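Putative acetyltransferase Ta0821 (Thermoplasma acidophilum DSM 1728, PDB 3C26) probably transfers an acyl group, most likely acetyl from acetyl-coenzyme A, to an acceptor substrate, as acetyltransferases of the GNAT family do. Local coordinates at residues R171-F175 / V243-L247; E118-V124 / T260-Y266. All coordinates share one frame; numbering follows the deposited sequence.

Contact 1: R171-F175 / V243-L247; sequences RWRCF and VRKAL. With EDO (1,2-ethanediol), chain F.
A cation-pi stack of Arg-244 on Trp-172 joins the entrance of the β-hairpin formed by strands 174-177 and 180-183 to the N-cap position of the short helix 245-248. The guanidinium lies flat over the indole, the two planes only 3° apart, with CZ of Arg-244 3.9 Å from the centroid of the six-membered ring of Trp-172. Closer to the middle of that ring sits a methylene: Arg-244 CD makes a CH-pi contact 3.5 Å from the centroid. The chain reaches the indole because CG is anti to the backbone N (chi1 -172°) and the bend at chi3 then carries the head across the ring. Tryptophan suits the site, since its wide face can take both the methylene and the charged group. Beyond the ring, Arg-244 NH2 donates to Cys-174 O at 2.6 Å with an N-H...O angle of 161°; this oxygen lies near the guanidinium plane, and the donor lies in the carbonyl plane. At the other end of the indole, Trp-172 CZ2 meets the small Ala-246 CB at 4.3 Å. Cys-174 also ties the mouth of the hairpin together through its disulfide to Cys-183. The remaining guanidinium nitrogens find partners outside the two segments: NE bonds to Asn-220 O, while NH1 meets Glu-144 in a salt bridge and Tyr-181 OH. A buried arginine is therefore satisfied around its edge and covered on one face by indole; burying its charge is probably paid for by Glu-144 and the carbonyls, and the stack and bonds leave the planar head little freedom to rotate.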
ATOM      1  N   ARG A 171      -2.277  29.401   7.811  1.00 26.57           N
ATOM      2  CA  ARG A 171      -1.623  29.295   9.093  1.00 26.72           C
ATOM      3  C   ARG A 171      -0.437  28.384   9.147  1.00 27.01           C
ATOM      4  O   ARG A 171       0.179  28.215  10.211  1.00 26.70           O
ATOM      5  CB  ARG A 171      -2.673  28.792  10.106  1.00 27.08           C
ATOM      6  CG  ARG A 171      -3.684  29.835  10.562  1.00 27.02           C
ATOM      7  CD  ARG A 171      -3.254  30.487  11.862  1.00 27.93           C
ATOM      8  NE  ARG A 171      -1.995  31.228  11.717  1.00 30.47           N
ATOM      9  CZ  ARG A 171      -1.858  32.336  10.993  1.00 30.28           C
ATOM     10  NH1 ARG A 171      -2.877  32.822  10.311  1.00 30.68           N
ATOM     11  NH2 ARG A 171      -0.703  32.950  10.929  1.00 30.07           N
ATOM     12  N   TRP A 172      -0.138  27.757   8.017  1.00 26.23           N
ATOM     13  CA  TRP A 172       1.046  26.924   7.929  1.00 26.12           C
ATOM     14  C   TRP A 172       2.228  27.767   7.464  1.00 26.79           C
ATOM     15  O   TRP A 172       2.054  28.743   6.721  1.00 28.08           O
ATOM     16  CB  TRP A 172       0.842  25.796   6.949  1.00 26.81           C
ATOM     17  CG  TRP A 172      -0.141  24.889   7.451  1.00 25.19           C
ATOM     18  CD1 TRP A 172      -1.477  24.879   7.168  1.00 25.04           C
ATOM     19  CD2 TRP A 172       0.074  23.910   8.433  1.00 24.11           C
ATOM     20  NE1 TRP A 172      -2.086  23.910   7.886  1.00 22.54           N
ATOM     21  CE2 TRP A 172      -1.146  23.290   8.669  1.00 24.41           C
ATOM     22  CE3 TRP A 172       1.206  23.457   9.115  1.00 26.90           C
ATOM     23  CZ2 TRP A 172      -1.280  22.249   9.571  1.00 25.22           C
ATOM     24  CZ3 TRP A 172       1.064  22.408   9.981  1.00 24.92           C
ATOM     25  CH2 TRP A 172      -0.165  21.840  10.223  1.00 24.46           C
ATOM     26  N   ARG A 173       3.404  27.430   7.980  1.00 25.20           N
ATOM     27  CA  ARG A 173       4.645  28.116   7.630  1.00 23.73           C
ATOM     28  C   ARG A 173       5.709  27.210   7.111  1.00 22.64           C
ATOM     29  O   ARG A 173       6.785  27.665   6.814  1.00 21.21           O
ATOM     30  CB  ARG A 173       5.245  28.813   8.825  1.00 23.99           C
ATOM     31  CG  ARG A 173       5.176  30.257   8.760  1.00 26.01           C
ATOM     32  CD  ARG A 173       3.800  30.677   8.744  1.00 29.49           C
ATOM     33  NE  ARG A 173       3.692  32.059   8.310  1.00 28.86           N
ATOM     34  CZ  ARG A 173       2.557  32.603   7.937  1.00 32.00           C
ATOM     35  NH1 ARG A 173       1.425  31.872   7.929  1.00 32.34           N
ATOM     36  NH2 ARG A 173       2.565  33.868   7.555  1.00 32.21           N
ATOM     37  N   CYS A 174       5.442  25.914   7.133  1.00 23.28           N
ATOM     38  CA  CYS A 174       6.363  24.928   6.500  1.00 23.60           C
ATOM     39  C   CYS A 174       5.546  24.240   5.475  1.00 23.91           C
ATOM     40  O   CYS A 174       4.381  23.936   5.721  1.00 24.13           O
ATOM     41  CB  CYS A 174       6.956  23.921   7.464  1.00 24.17           C
ATOM     42  SG  CYS A 174       7.810  24.656   8.819  1.00 25.92           S
ATOM     43  N   PHE A 175       6.173  24.042   4.322  1.00 23.83           N
ATOM     44  CA  PHE A 175       5.541  23.529   3.121  1.00 24.08           C
ATOM     45  C   PHE A 175       6.440  22.632   2.311  1.00 22.88           C
ATOM     46  O   PHE A 175       7.641  22.741   2.348  1.00 21.32           O
ATOM     47  CB  PHE A 175       5.252  24.676   2.117  1.00 24.95           C
ATOM     48  CG  PHE A 175       4.785  25.951   2.727  1.00 28.29           C
ATOM     49  CD1 PHE A 175       5.699  26.905   3.152  1.00 29.88           C
ATOM     50  CD2 PHE A 175       3.421  26.240   2.785  1.00 32.92           C
ATOM     51  CE1 PHE A 175       5.277  28.071   3.688  1.00 28.82           C
ATOM     52  CE2 PHE A 175       2.984  27.430   3.329  1.00 33.29           C
ATOM     53  CZ  PHE A 175       3.912  28.345   3.781  1.00 32.08           C
ATOM     54  N   VAL A 243      -1.231  15.161   0.268  1.00 21.59           N
ATOM     55  CA  VAL A 243      -2.056  16.052   1.090  1.00 21.15           C
ATOM     56  C   VAL A 243      -1.627  16.063   2.539  1.00 21.48           C
ATOM     57  O   VAL A 243      -1.421  15.040   3.123  1.00 19.99           O
ATOM     58  CB  VAL A 243      -3.558  15.679   0.983  1.00 21.67           C
ATOM     59  CG1 VAL A 243      -4.430  16.684   1.730  1.00 19.72           C
ATOM     60  CG2 VAL A 243      -4.002  15.633  -0.471  1.00 19.72           C
ATOM     61  N   ARG A 244      -1.442  17.261   3.085  1.00 20.87           N
ATOM     62  CA  ARG A 244      -0.983  17.383   4.438  1.00 21.63           C
ATOM     63  C   ARG A 244      -1.954  16.652   5.364  1.00 21.71           C
ATOM     64  O   ARG A 244      -3.161  16.792   5.261  1.00 21.87           O
ATOM     65  CB  ARG A 244      -0.772  18.855   4.854  1.00 21.57           C
ATOM     66  CG  ARG A 244      -0.086  18.974   6.245  1.00 22.05           C
ATOM     67  CD  ARG A 244      -0.189  20.359   6.818  1.00 24.01           C
ATOM     68  NE  ARG A 244       0.418  21.403   5.997  1.00 22.10           N
ATOM     69  CZ  ARG A 244       1.685  21.803   6.052  1.00 22.12           C
ATOM     70  NH1 ARG A 244       2.554  21.224   6.835  1.00 22.57           N
ATOM     71  NH2 ARG A 244       2.078  22.786   5.276  1.00 22.45           N
ATOM     72  N   LYS A 245      -1.397  15.847   6.255  1.00 22.86           N
ATOM     73  CA  LYS A 245      -2.189  14.983   7.177  1.00 22.94           C
ATOM     74  C   LYS A 245      -3.449  15.648   7.795  1.00 23.95           C
ATOM     75  O   LYS A 245      -4.574  15.084   7.767  1.00 23.56           O
ATOM     76  CB  LYS A 245      -1.263  14.439   8.261  1.00 22.40           C
ATOM     77  CG  LYS A 245      -1.904  13.493   9.227  1.00 27.60           C
ATOM     78  CD  LYS A 245      -2.440  12.312   8.507  1.00 31.32           C
ATOM     79  CE  LYS A 245      -2.569  11.103   9.397  1.00 35.76           C
ATOM     80  NZ  LYS A 245      -3.180   9.941   8.671  1.00 38.50           N
ATOM     81  N   ALA A 246      -3.272  16.865   8.282  1.00 24.05           N
ATOM     82  CA  ALA A 246      -4.339  17.546   9.007  1.00 25.14           C
ATOM     83  C   ALA A 246      -5.509  17.791   8.110  1.00 26.04           C
ATOM     84  O   ALA A 246      -6.648  17.845   8.588  1.00 26.27           O
ATOM     85  CB  ALA A 246      -3.875  18.848   9.639  1.00 24.99           C
ATOM     86  N   LEU A 247      -5.241  17.909   6.812  1.00 26.74           N
ATOM     87  CA  LEU A 247      -6.303  18.123   5.823  1.00 27.46           C
ATOM     88  C   LEU A 247      -6.908  16.809   5.336  1.00 28.94           C
ATOM     89  O   LEU A 247      -8.076  16.731   4.926  1.00 28.72           O
ATOM     90  CB  LEU A 247      -5.751  18.812   4.584  1.00 28.15           C
ATOM     91  CG  LEU A 247      -5.084  20.169   4.669  1.00 29.52           C
ATOM     92  CD1 LEU A 247      -4.926  20.633   3.275  1.00 32.56           C
ATOM     93  CD2 LEU A 247      -5.940  21.122   5.409  1.00 32.17           C
TER
HETATM   94  C1  EDO F 270      -2.259   7.779   6.764  1.00 43.72           C
HETATM   95  O1  EDO F 270      -1.406   8.863   7.185  1.00 43.68           O
HETATM   96  C2  EDO F 270      -1.659   6.956   5.619  1.00 42.87           C
HETATM   97  O2  EDO F 270      -0.894   5.852   6.124  1.00 42.22           O

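Contact 2: E118-V124 / T260-Y266; sequences ERLRSAV and TVWEYRY. With NO3 (nitrate ion), chain C; NO3 (nitrate ion), chain D.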
ATOM      1  N   GLU A 118      21.821  23.708  10.895  1.00 24.60           N
ATOM      2  CA  GLU A 118      21.297  23.238  12.179  1.00 25.33           C
ATOM      3  C   GLU A 118      20.315  22.068  12.020  1.00 24.65           C
ATOM      4  O   GLU A 118      20.061  21.332  12.969  1.00 24.18           O
ATOM      5  CB  GLU A 118      20.605  24.365  12.923  1.00 26.40           C
ATOM      6  CG  GLU A 118      21.566  25.307  13.656  1.00 29.84           C
ATOM      7  CD  GLU A 118      22.373  24.593  14.754  1.00 38.01           C
ATOM      8  OE1 GLU A 118      21.859  23.635  15.402  1.00 43.31           O
ATOM      9  OE2 GLU A 118      23.544  25.002  14.986  1.00 43.23           O
ATOM     10  N   ARG A 119      19.798  21.921  10.797  1.00 24.60           N
ATOM     11  CA  ARG A 119      18.750  20.936  10.458  1.00 24.17           C
ATOM     12  C   ARG A 119      18.880  20.244   9.113  1.00 23.18           C
ATOM     13  O   ARG A 119      19.154  20.856   8.071  1.00 22.66           O
ATOM     14  CB  ARG A 119      17.345  21.602  10.490  1.00 25.16           C
ATOM     15  CG  ARG A 119      16.985  22.328  11.807  1.00 26.57           C
ATOM     16  CD  ARG A 119      15.756  23.268  11.660  1.00 33.15           C
ATOM     17  NE  ARG A 119      16.113  24.480  10.899  1.00 40.85           N
ATOM     18  CZ  ARG A 119      15.270  25.442  10.487  1.00 44.04           C
ATOM     19  NH1 ARG A 119      13.963  25.379  10.737  1.00 43.82           N
ATOM     20  NH2 ARG A 119      15.743  26.480   9.800  1.00 42.99           N
ATOM     21  N   LEU A 120      18.594  18.953   9.165  1.00 21.43           N
ATOM     22  CA  LEU A 120      18.509  18.098   7.988  1.00 21.34           C
ATOM     23  C   LEU A 120      17.086  17.576   7.949  1.00 21.40           C
ATOM     24  O   LEU A 120      16.489  17.277   8.983  1.00 20.90           O
ATOM     25  CB  LEU A 120      19.446  16.889   8.067  1.00 21.27           C
ATOM     26  CG  LEU A 120      20.918  17.119   8.390  1.00 20.47           C
ATOM     27  CD1 LEU A 120      21.650  15.765   8.579  1.00 18.52           C
ATOM     28  CD2 LEU A 120      21.603  18.028   7.337  1.00 18.22           C
ATOM     29  N   ARG A 121      16.566  17.492   6.735  1.00 21.21           N
ATOM     30  CA  ARG A 121      15.246  16.915   6.481  1.00 21.15           C
ATOM     31  C   ARG A 121      15.312  15.910   5.353  1.00 21.02           C
ATOM     32  O   ARG A 121      16.181  15.975   4.480  1.00 19.53           O
ATOM     33  CB  ARG A 121      14.203  17.996   6.162  1.00 21.09           C
ATOM     34  CG  ARG A 121      14.039  18.999   7.245  1.00 22.16           C
ATOM     35  CD  ARG A 121      12.907  19.916   7.023  1.00 26.57           C
ATOM     36  NE  ARG A 121      12.867  20.911   8.093  1.00 26.98           N
ATOM     37  CZ  ARG A 121      12.949  22.229   7.924  1.00 24.05           C
ATOM     38  NH1 ARG A 121      12.948  22.737   6.737  1.00 22.51           N
ATOM     39  NH2 ARG A 121      12.935  23.039   8.967  1.00 26.78           N
ATOM     40  N   SER A 122      14.341  15.001   5.374  1.00 21.81           N
ATOM     41  CA  SER A 122      14.224  13.972   4.352  1.00 22.21           C
ATOM     42  C   SER A 122      12.802  13.426   4.311  1.00 22.42           C
ATOM     43  O   SER A 122      12.116  13.322   5.344  1.00 21.11           O
ATOM     44  CB  SER A 122      15.229  12.828   4.613  1.00 23.37           C
ATOM     45  OG  SER A 122      15.460  12.014   3.464  1.00 27.44           O
ATOM     46  N   ALA A 123      12.414  13.013   3.102  1.00 20.64           N
ATOM     47  CA  ALA A 123      11.128  12.447   2.887  1.00 21.14           C
ATOM     48  C   ALA A 123      11.241  10.927   2.732  1.00 21.26           C
ATOM     49  O   ALA A 123      12.040  10.412   1.930  1.00 21.27           O
ATOM     50  CB  ALA A 123      10.431  13.103   1.665  1.00 20.66           C
ATOM     51  N   VAL A 124      10.441  10.224   3.528  1.00 21.82           N
ATOM     52  CA  VAL A 124      10.413   8.750   3.541  1.00 21.45           C
ATOM     53  C   VAL A 124       8.983   8.184   3.431  1.00 21.15           C
ATOM     54  O   VAL A 124       8.093   8.618   4.131  1.00 18.51           O
ATOM     55  CB  VAL A 124      11.066   8.183   4.826  1.00 22.16           C
ATOM     56  CG1 VAL A 124      11.226   6.707   4.717  1.00 22.96           C
ATOM     57  CG2 VAL A 124      12.409   8.907   5.111  1.00 20.35           C
ATOM     58  N   THR A 260       6.194  10.805   4.366  1.00 22.20           N
ATOM     59  CA  THR A 260       6.529  11.337   5.667  1.00 21.69           C
ATOM     60  C   THR A 260       7.777  12.166   5.606  1.00 21.44           C
ATOM     61  O   THR A 260       8.656  11.910   4.778  1.00 20.29           O
ATOM     62  CB  THR A 260       6.723  10.175   6.706  1.00 22.55           C
ATOM     63  OG1 THR A 260       7.927   9.446   6.430  1.00 22.61           O
ATOM     64  CG2 THR A 260       5.504   9.208   6.711  1.00 22.92           C
ATOM     65  N   VAL A 261       7.810  13.167   6.487  1.00 20.21           N
ATOM     66  CA  VAL A 261       8.954  14.086   6.662  1.00 20.55           C
ATOM     67  C   VAL A 261       9.625  13.922   8.029  1.00 19.57           C
ATOM     68  O   VAL A 261       9.020  14.037   9.095  1.00 20.23           O
ATOM     69  CB  VAL A 261       8.546  15.596   6.430  1.00 20.42           C
ATOM     70  CG1 VAL A 261       9.774  16.540   6.472  1.00 19.37           C
ATOM     71  CG2 VAL A 261       7.776  15.731   5.156  1.00 21.60           C
ATOM     72  N   TRP A 262      10.911  13.622   7.934  1.00 19.45           N
ATOM     73  CA  TRP A 262      11.829  13.466   9.067  1.00 19.45           C
ATOM     74  C   TRP A 262      12.853  14.600   9.162  1.00 19.34           C
ATOM     75  O   TRP A 262      13.330  15.133   8.160  1.00 20.20           O
ATOM     76  CB  TRP A 262      12.522  12.112   8.962  1.00 20.48           C
ATOM     77  CG  TRP A 262      11.552  10.969   9.140  1.00 22.47           C
ATOM     78  CD1 TRP A 262      10.578  10.596   8.258  1.00 20.54           C
ATOM     79  CD2 TRP A 262      11.419  10.091  10.276  1.00 23.90           C
ATOM     80  NE1 TRP A 262       9.862   9.529   8.756  1.00 22.40           N
ATOM     81  CE2 TRP A 262      10.346   9.203   9.995  1.00 21.39           C
ATOM     82  CE3 TRP A 262      12.103   9.955  11.489  1.00 24.59           C
ATOM     83  CZ2 TRP A 262       9.963   8.197  10.868  1.00 21.47           C
ATOM     84  CZ3 TRP A 262      11.703   8.962  12.379  1.00 22.75           C
ATOM     85  CH2 TRP A 262      10.641   8.095  12.069  1.00 22.67           C
ATOM     86  N   GLU A 263      13.153  14.969  10.392  1.00 19.05           N
ATOM     87  CA  GLU A 263      14.125  15.980  10.699  1.00 19.47           C
ATOM     88  C   GLU A 263      15.126  15.571  11.785  1.00 20.07           C
ATOM     89  O   GLU A 263      14.822  14.879  12.789  1.00 20.38           O
ATOM     90  CB  GLU A 263      13.408  17.323  11.046  1.00 18.82           C
ATOM     91  CG  GLU A 263      14.298  18.500  11.349  1.00 20.92           C
ATOM     92  CD  GLU A 263      13.465  19.743  11.692  1.00 26.46           C
ATOM     93  OE1 GLU A 263      12.778  20.243  10.792  1.00 28.06           O
ATOM     94  OE2 GLU A 263      13.446  20.174  12.871  1.00 27.94           O
ATOM     95  N   TYR A 264      16.353  15.957  11.475  1.00 20.90           N
ATOM     96  CA  TYR A 264      17.552  15.786  12.287  1.00 20.83           C
ATOM     97  C   TYR A 264      18.058  17.185  12.715  1.00 22.86           C
ATOM     98  O   TYR A 264      18.168  18.130  11.909  1.00 21.60           O
ATOM     99  CB  TYR A 264      18.634  15.090  11.492  1.00 20.39           C
ATOM    100  CG  TYR A 264      19.952  14.892  12.241  1.00 21.13           C
ATOM    101  CD1 TYR A 264      20.848  15.953  12.417  1.00 22.49           C
ATOM    102  CD2 TYR A 264      20.272  13.658  12.814  1.00 19.61           C
ATOM    103  CE1 TYR A 264      22.051  15.764  13.114  1.00 20.66           C
ATOM    104  CE2 TYR A 264      21.445  13.470  13.506  1.00 24.58           C
ATOM    105  CZ  TYR A 264      22.339  14.532  13.647  1.00 24.09           C
ATOM    106  OH  TYR A 264      23.496  14.331  14.375  1.00 24.06           O
ATOM    107  N   ARG A 265      18.354  17.295  14.004  1.00 23.34           N
ATOM    108  CA  ARG A 265      18.907  18.541  14.579  1.00 24.98           C
ATOM    109  C   ARG A 265      20.303  18.351  15.130  1.00 24.60           C
ATOM    110  O   ARG A 265      20.526  17.467  15.913  1.00 25.67           O
ATOM    111  CB  ARG A 265      18.048  18.987  15.746  1.00 25.89           C
ATOM    112  CG  ARG A 265      16.662  19.454  15.359  1.00 29.85           C
ATOM    113  CD  ARG A 265      16.690  20.909  14.949  1.00 36.22           C
ATOM    114  NE  ARG A 265      15.610  21.697  15.559  1.00 38.19           N
ATOM    115  CZ  ARG A 265      15.797  22.708  16.409  1.00 37.92           C
ATOM    116  NH1 ARG A 265      17.013  23.115  16.764  1.00 40.12           N
ATOM    117  NH2 ARG A 265      14.751  23.350  16.878  1.00 37.53           N
ATOM    118  N   TYR A 266      21.222  19.204  14.731  1.00 23.92           N
ATOM    119  CA  TYR A 266      22.569  19.178  15.316  1.00 23.31           C
ATOM    120  C   TYR A 266      22.593  19.710  16.748  1.00 23.78           C
ATOM    121  O   TYR A 266      23.541  19.405  17.496  1.00 22.58           O
ATOM    122  CB  TYR A 266      23.575  19.922  14.463  1.00 22.89           C
ATOM    123  CG  TYR A 266      23.914  19.183  13.213  1.00 22.05           C
ATOM    124  CD1 TYR A 266      24.879  18.186  13.211  1.00 20.49           C
ATOM    125  CD2 TYR A 266      23.249  19.447  12.043  1.00 20.69           C
ATOM    126  CE1 TYR A 266      25.168  17.502  12.082  1.00 19.14           C
ATOM    127  CE2 TYR A 266      23.571  18.792  10.890  1.00 16.17           C
ATOM    128  CZ  TYR A 266      24.522  17.823  10.911  1.00 15.17           C
ATOM    129  OH  TYR A 266      24.845  17.160   9.757  1.00 17.56           O
ATOM    130  OXT TYR A 266      21.686  20.441  17.183  1.00 24.46           O
TER
HETATM  131  N   NO3 C 267      19.215  25.868   9.843  1.00 37.70           N
HETATM  132  O1  NO3 C 267      20.559  26.174   9.807  1.00 36.60           O
HETATM  133  O2  NO3 C 267      18.279  26.879   9.712  1.00 39.66           O
HETATM  134  O3  NO3 C 267      18.760  24.575  10.026  1.00 38.70           O
HETATM  135  N   NO3 D 268      16.113   8.913   2.988  1.00 47.62           N
HETATM  136  O1  NO3 D 268      17.203   9.461   2.328  1.00 47.15           O
HETATM  137  O2  NO3 D 268      14.842   9.484   2.831  1.00 46.53           O
HETATM  138  O3  NO3 D 268      16.283   7.764   3.772  1.00 48.85           O
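Strands 119-124 and 260-265 run antiparallel at 161°, with axes 4.6 Å apart at closest, and the hydrogen-bonded pairs Leu-120 with Tyr-264, Ser-122 with Trp-262 and Val-124 with Thr-260 hold the register. On the face carrying Arg-119, Arg-121 and Glu-263, the last two lie side by side. Arg-121 NE gives Glu-263 OE1 a nearly straight salt-bridge bond of 2.8 Å, arriving on the anti side of that oxygen; extended chains, with Glu-263 CG anti to its backbone N (chi1 -178°), bring the charged ends level. Arg-121 NH1 has a second carboxylate in Asp-82. Arg-119 faces a nitrate ion, probably from the crystallisation liquor, edge-on: NE reaches O3 at 2.8 Å and NH2 reaches O2 at 2.6 Å, while Glu-118 N holds O1 of the same ion. Arg-119 CG also packs 3.5 Å from Arg-265 CD. With an alanine here CG and the guanidinium are gone, so the nitrate would probably lose its two-pronged grip and Arg-265 CD, left without this neighbour, be freer to move. The other face is mostly apolar at the Leu-120 end. Leu-120 CD1 touches Tyr-264 CD1 at 3.9 Å, and Leu-120 CG meets Tyr-266 CE2 at 4.0 Å; the edge of the Tyr-264 ring is directed at the Tyr-266 face. Tyr-266 OH bonds to Ile-110 O of helix 101-113, which covers this end, while helix 129-138 covers Val-124 and Trp-262. The C-terminal strand 258-265 slots antiparallel between strands 119-125 and 141-153, as the last strand of GNAT folds does.

In the fold
From the N terminus the chain builds the GNAT strands up to 85-92, passes through helix 101-113 and lays strand 119-125 beside 85-92; its other edge is taken by the C-terminal strand. Helix 129-138 and strand 141-153 follow, and the chain then leaves for a second group of strands. There contact 1 closes a loop of 67 intervening residues, from the hairpin entrance to helix 245-248. Strand 258-265 then returns beside 119-125 and closes the longer loop of contact 2, which encloses contact 1 entirely. The two do not touch, their centres about 16 Å apart, but Tyr-181 reaches both, and its carbonyl bonds Arg-121.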